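Local coordinates for cytochrome B5 (Hadesarchaea archaeon YNP_N21, PDB 6NZX), which binds heme as a cytochrome b5 domain protein and probably serves in electron transport, at residues A[12-16]-A[17-21]; A[55-58]-A[59-62]. All coordinates share one frame; numbering follows the deposited sequence.

Interaction 1. Residues A[12-16]-A[17-21]; sequences RYNGK and EGAPA
Tyr-13 and Pro-20 meet where the two arms of the 12-21 loop come together. The pyrrolidine lies against the edge of the tyrosine ring, with Tyr-13 CD1 3.9 Å from Pro-20 CG and Pro-20 CB in the ring plane. The phenol reaches it because CG stands beside the backbone N, anti to the carbonyl carbon (chi1 -68°). Farther round the loop the arms are tied through the backbone. The type I' turn from Lys-16 to Ala-19 is closed by Ala-19 N to Lys-16 O (3.0 Å), nearly straight at 162°. Gly-15 N donates to Pro-20 O, though the position of that oxygen is less certain. A water bridges the arms, donating to Gly-15 O at 2.7 Å and to Ala-19 O at 2.6 Å. Behind these contacts Asn-14 forms an Asx turn: its OD1 accepts Lys-16 N at 3.1 Å and lies 4.0 Å from Ala-19 CB. A leucine here would probably leave Lys-16 N without its acceptor and the approach to the turn less firmly set. Outside the loop, Tyr-13 stacks on the ring of Tyr-22 and Ala-21 N bonds to Thr-33 OG1, joining the base to the sheet region. The firm polar closure is thus Ala-19 N to Lys-16 O, helped by the water, with the Gly-15 bond less sure; the Asn-14 carboxamide shapes the first arm, and a single apolar pair packs at the base.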
loop_
_atom_site.group_PDB
_atom_site.type_symbol
_atom_site.label_atom_id
_atom_site.label_comp_id
_atom_site.label_asym_id
_atom_site.label_seq_id
_atom_site.Cartn_x
_atom_site.Cartn_y
_atom_site.Cartn_z
ATOM N N ARG A 12 0.090 -10.370 -1.814
ATOM C CA ARG A 12 1.293 -10.781 -2.507
ATOM C C ARG A 12 2.245 -9.604 -2.729
ATOM O O ARG A 12 3.425 -9.853 -2.923
ATOM C CB ARG A 12 0.992 -11.306 -3.910
ATOM C CG ARG A 12 0.129 -12.553 -3.974
ATOM C CD ARG A 12 -0.130 -12.793 -5.440
ATOM N NE ARG A 12 -1.207 -13.716 -5.742
ATOM C CZ ARG A 12 -1.664 -13.917 -6.976
ATOM N NH1 ARG A 12 -2.689 -14.725 -7.169
ATOM N NH2 ARG A 12 -1.097 -13.293 -8.004
ATOM N N TYR A 13 1.719 -8.365 -2.796
ATOM C CA TYR A 13 2.500 -7.172 -3.161
ATOM C C TYR A 13 3.013 -6.529 -1.870
ATOM O O TYR A 13 2.596 -5.436 -1.492
ATOM C CB TYR A 13 1.669 -6.214 -4.024
ATOM C CG TYR A 13 1.357 -6.746 -5.397
ATOM C CD1 TYR A 13 2.158 -6.439 -6.479
ATOM C CD2 TYR A 13 0.276 -7.587 -5.615
ATOM C CE1 TYR A 13 1.891 -6.959 -7.740
ATOM C CE2 TYR A 13 0.002 -8.114 -6.869
ATOM C CZ TYR A 13 0.813 -7.800 -7.941
ATOM O OH TYR A 13 0.569 -8.330 -9.182
ATOM N N ASN A 14 3.914 -7.251 -1.198
ATOM C CA ASN A 14 4.258 -7.008 0.192
ATOM C C ASN A 14 5.681 -6.467 0.311
ATOM O O ASN A 14 6.195 -6.359 1.415
ATOM C CB ASN A 14 4.093 -8.270 1.039
ATOM C CG ASN A 14 4.959 -9.427 0.585
ATOM O OD1 ASN A 14 5.780 -9.295 -0.324
ATOM N ND2 ASN A 14 4.784 -10.566 1.219
ATOM N N GLY A 15 6.310 -6.147 -0.824
ATOM C CA GLY A 15 7.594 -5.494 -0.837
ATOM C C GLY A 15 8.753 -6.424 -0.490
ATOM O O GLY A 15 9.887 -5.969 -0.468
ATOM N N LYS A 16 8.482 -7.720 -0.270
ATOM C CA LYS A 16 9.502 -8.691 0.157
ATOM C C LYS A 16 9.980 -9.523 -1.035
ATOM O O LYS A 16 9.219 -9.814 -1.951
ATOM C CB LYS A 16 8.944 -9.621 1.239
ATOM C CG LYS A 16 8.478 -8.926 2.510
ATOM C CD LYS A 16 8.419 -9.860 3.695
ATOM C CE LYS A 16 7.687 -9.291 4.889
ATOM N NZ LYS A 16 6.672 -10.250 5.385
ATOM N N GLU A 17 11.267 -9.890 -1.008
ATOM C CA GLU A 17 11.857 -10.863 -1.934
ATOM C C GLU A 17 11.654 -10.413 -3.386
ATOM O O GLU A 17 11.424 -11.239 -4.263
ATOM C CB GLU A 17 11.246 -12.246 -1.688
ATOM C CG GLU A 17 11.389 -12.708 -0.247
ATOM C CD GLU A 17 10.637 -13.982 0.104
ATOM O OE1 GLU A 17 10.975 -15.047 -0.454
ATOM O OE2 GLU A 17 9.709 -13.901 0.932
ATOM N N GLY A 18 11.743 -9.098 -3.622
ATOM C CA GLY A 18 11.687 -8.517 -4.963
ATOM C C GLY A 18 10.275 -8.180 -5.423
ATOM O O GLY A 18 10.104 -7.673 -6.511
ATOM N N ALA A 19 9.257 -8.503 -4.620
ATOM C CA ALA A 19 7.848 -8.202 -4.972
ATOM C C ALA A 19 7.596 -6.707 -4.789
ATOM O O ALA A 19 8.168 -6.089 -3.893
ATOM C CB ALA A 19 6.912 -9.014 -4.116
ATOM N N PRO A 20 6.750 -6.061 -5.618
ATOM C CA PRO A 20 6.394 -4.665 -5.383
ATOM C C PRO A 20 5.648 -4.511 -4.054
ATOM O O PRO A 20 5.099 -5.480 -3.508
ATOM C CB PRO A 20 5.511 -4.264 -6.581
ATOM C CG PRO A 20 5.703 -5.368 -7.588
ATOM C CD PRO A 20 6.088 -6.610 -6.806
ATOM N N ALA A 21 5.667 -3.284 -3.540
ATOM C CA ALA A 21 4.951 -2.907 -2.339
ATOM C C ALA A 21 3.764 -2.022 -2.750
ATOM O O ALA A 21 3.930 -0.916 -3.311
ATOM C CB ALA A 21 5.895 -2.229 -1.364
HETATM O O HOH W 1 10.459 -5.207 -3.000
#

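Interaction 2. Residues A[55-58]-A[59-62]; sequences ESIG and RAPH. With HEM (protoporphyrin IX containing Fe), chain B.
Ile-57 and His-62 cross at about a right angle, and the isoleucine puts its CD1 3.5 Å from His-62 CE1, approaching the imidazole obliquely. CG1 is anti to the backbone N (chi1 -161°), and the second torsion (69°) carries CD1 to the imidazole and the porphyrin, where the same methyl lies 3.8 Å from HEM C2C. Ala-60 takes a different position: its CB sits over the centre of one face of the His-62 ring, 3.8 Å above the plane, and is also 3.6 Å from HEM C4B. These two contacts probably help to limit rotation of the imidazole, whose NE2 binds the heme iron at 1.9 Å. The ring stands on the porphyrin, CD2 and CE1 being almost equally far from the iron. At the far side of the ring, ND1 is hydrogen-bonded to a residue flanking the segment, which probably adds to the restraint on its orientation. The backbone brings Ala-60 into place through Ala-60 N to Ile-57 O, a bent bond of 141°. Around the porphyrin rim, Ser-56 CB touches the methyl HEM CMC, Pro-61 CD packs at 3.5 Å on HEM C2B, and Arg-59 CB lies near the vinyl carbon HEM CBB. The second axial ligand is His-43, giving the bis-histidine iron of the cytochrome b5 fold. The 3-10 segment that includes 55-57, and His-62 beyond it, belong to the connection between strands 47-48 and 72-76, while His-43 comes from strand 42-43.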
loop_
_atom_site.group_PDB
_atom_site.type_symbol
_atom_site.label_atom_id
_atom_site.label_comp_id
_atom_site.label_asym_id
_atom_site.label_seq_id
_atom_site.Cartn_x
_atom_site.Cartn_y
_atom_site.Cartn_z
ATOM N N GLU A 55 -8.338 2.181 7.566
ATOM C CA GLU A 55 -8.558 2.464 8.974
ATOM C C GLU A 55 -7.269 2.939 9.647
ATOM O O GLU A 55 -7.334 3.823 10.483
ATOM C CB GLU A 55 -9.080 1.239 9.725
ATOM C CG GLU A 55 -10.595 1.152 9.749
ATOM C CD GLU A 55 -11.177 0.698 11.078
ATOM O OE1 GLU A 55 -11.090 1.469 12.070
ATOM O OE2 GLU A 55 -11.699 -0.438 11.123
ATOM N N SER A 56 -6.126 2.368 9.251
ATOM C CA SER A 56 -4.812 2.580 9.888
ATOM C C SER A 56 -4.341 4.041 9.825
ATOM O O SER A 56 -3.421 4.404 10.543
ATOM C CB SER A 56 -3.763 1.674 9.264
ATOM O OG SER A 56 -4.105 0.302 9.432
ATOM N N ILE A 57 -4.915 4.861 8.939
ATOM C CA ILE A 57 -4.361 6.204 8.655
ATOM C C ILE A 57 -4.627 7.137 9.850
ATOM O O ILE A 57 -3.881 8.102 10.063
ATOM C CB ILE A 57 -4.934 6.770 7.337
ATOM C CG1 ILE A 57 -4.076 7.909 6.770
ATOM C CG2 ILE A 57 -6.389 7.190 7.511
ATOM C CD1 ILE A 57 -2.710 7.477 6.258
ATOM N N GLY A 58 -5.682 6.832 10.621
ATOM C CA GLY A 58 -6.150 7.631 11.752
ATOM C C GLY A 58 -5.064 7.883 12.791
ATOM O O GLY A 58 -5.027 8.956 13.394
ATOM N N ARG A 59 -4.187 6.888 12.982
ATOM C CA ARG A 59 -3.122 6.914 13.972
ATOM C C ARG A 59 -1.812 7.459 13.366
ATOM O O ARG A 59 -0.900 7.791 14.108
ATOM C CB ARG A 59 -2.959 5.504 14.550
ATOM C CG ARG A 59 -4.225 4.954 15.199
ATOM C CD ARG A 59 -4.338 3.435 15.193
ATOM N NE ARG A 59 -5.157 2.970 16.309
ATOM C CZ ARG A 59 -4.684 2.531 17.477
ATOM N NH1 ARG A 59 -3.431 2.123 17.584
ATOM N NH2 ARG A 59 -5.468 2.505 18.539
ATOM N N ALA A 60 -1.720 7.562 12.031
ATOM C CA ALA A 60 -0.506 8.055 11.351
ATOM C C ALA A 60 -0.256 9.513 11.724
ATOM O O ALA A 60 -1.215 10.233 11.976
ATOM C CB ALA A 60 -0.653 7.919 9.852
ATOM N N PRO A 61 1.010 10.002 11.675
ATOM C CA PRO A 61 1.326 11.423 11.867
ATOM C C PRO A 61 1.140 12.261 10.593
ATOM O O PRO A 61 1.815 13.271 10.389
ATOM C CB PRO A 61 2.821 11.386 12.228
ATOM C CG PRO A 61 3.348 10.243 11.378
ATOM C CD PRO A 61 2.222 9.218 11.388
ATOM N N HIS A 62 0.238 11.805 9.724
ATOM C CA HIS A 62 0.026 12.365 8.409
ATOM C C HIS A 62 -1.356 11.915 7.936
ATOM O O HIS A 62 -2.033 11.156 8.646
ATOM C CB HIS A 62 1.160 11.943 7.456
ATOM C CG HIS A 62 1.209 10.486 7.123
ATOM N ND1 HIS A 62 0.262 9.872 6.321
ATOM C CD2 HIS A 62 2.115 9.527 7.438
ATOM C CE1 HIS A 62 0.582 8.595 6.169
ATOM N NE2 HIS A 62 1.732 8.355 6.824
HETATM C CHA HEM B . 5.003 8.891 4.846
HETATM C CHB HEM B . 4.635 7.388 9.536
HETATM C CHC HEM B . 0.645 4.821 8.331
HETATM C CHD HEM B . 1.254 6.068 3.664
HETATM C C1A HEM B . 5.217 8.739 6.281
HETATM C C2A HEM B . 6.320 9.463 6.931
HETATM C C3A HEM B . 6.182 8.995 8.335
HETATM C C4A HEM B . 5.088 8.118 8.323
HETATM C CMA HEM B . 7.069 9.412 9.485
HETATM C CAA HEM B . 7.287 10.440 6.282
HETATM C CBA HEM B . 6.616 11.823 6.100
HETATM C CGA HEM B . 6.722 12.404 4.683
HETATM O O1A HEM B . 5.770 13.100 4.248
HETATM O O2A HEM B . 7.745 12.202 3.976
HETATM C C1B HEM B . 3.491 6.468 9.657
HETATM C C2B HEM B . 3.107 5.885 10.870
HETATM C C3B HEM B . 1.889 5.111 10.538
HETATM C C4B HEM B . 1.746 5.400 9.107
HETATM C CMB HEM B . 3.745 5.977 12.236
HETATM C CAB HEM B . 0.997 4.166 11.340
HETATM C CBB HEM B . 0.120 4.864 12.369
HETATM C C1C HEM B . 0.399 4.956 6.906
HETATM C C2C HEM B . -0.657 4.283 6.324
HETATM C C3C HEM B . -0.485 4.608 4.890
HETATM C C4C HEM B . 0.694 5.484 4.879
HETATM C CMC HEM B . -1.647 3.437 7.067
HETATM C CAC HEM B . -1.299 4.283 3.684
HETATM C CBC HEM B . -2.508 3.765 3.751
HETATM C C1D HEM B . 2.397 6.976 3.554
HETATM C C2D HEM B . 2.800 7.485 2.323
HETATM C C3D HEM B . 3.923 8.357 2.658
HETATM C C4D HEM B . 4.005 8.197 4.045
HETATM C CMD HEM B . 2.200 7.240 0.965
HETATM C CAD HEM B . 4.780 9.192 1.714
HETATM C CBD HEM B . 5.942 8.305 1.246
HETATM C CGD HEM B . 6.951 9.039 0.394
HETATM O O1D HEM B . 7.954 8.424 -0.030
HETATM O O2D HEM B . 6.774 10.246 0.123
HETATM N NA HEM B . 4.526 7.939 7.103
HETATM N NB HEM B . 2.687 6.198 8.603
HETATM N NC HEM B . 1.206 5.643 6.108
HETATM N ND HEM B . 3.103 7.382 4.612
HETATM FE FE HEM B . 2.860 6.795 6.611
#

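Interactions 1 and 2 follow one another along the chain and lie on opposite sides of its centre, with their own centres 22 Å apart and their nearest atoms about 14 Å apart, so neither touches the other. Only interaction 2 belongs to the heme pocket, contributing six of its 17 residues, among them an iron ligand. Interaction 1 leads from helix 7-11 into strand 22-25, and its closest relation to the cofactor is through Ala-21, whose side chain comes to about 10 Å from the heme, nearest atoms. That residue also touches Ala-49, just beyond strand 47-48, from which the chain runs on toward 55-62.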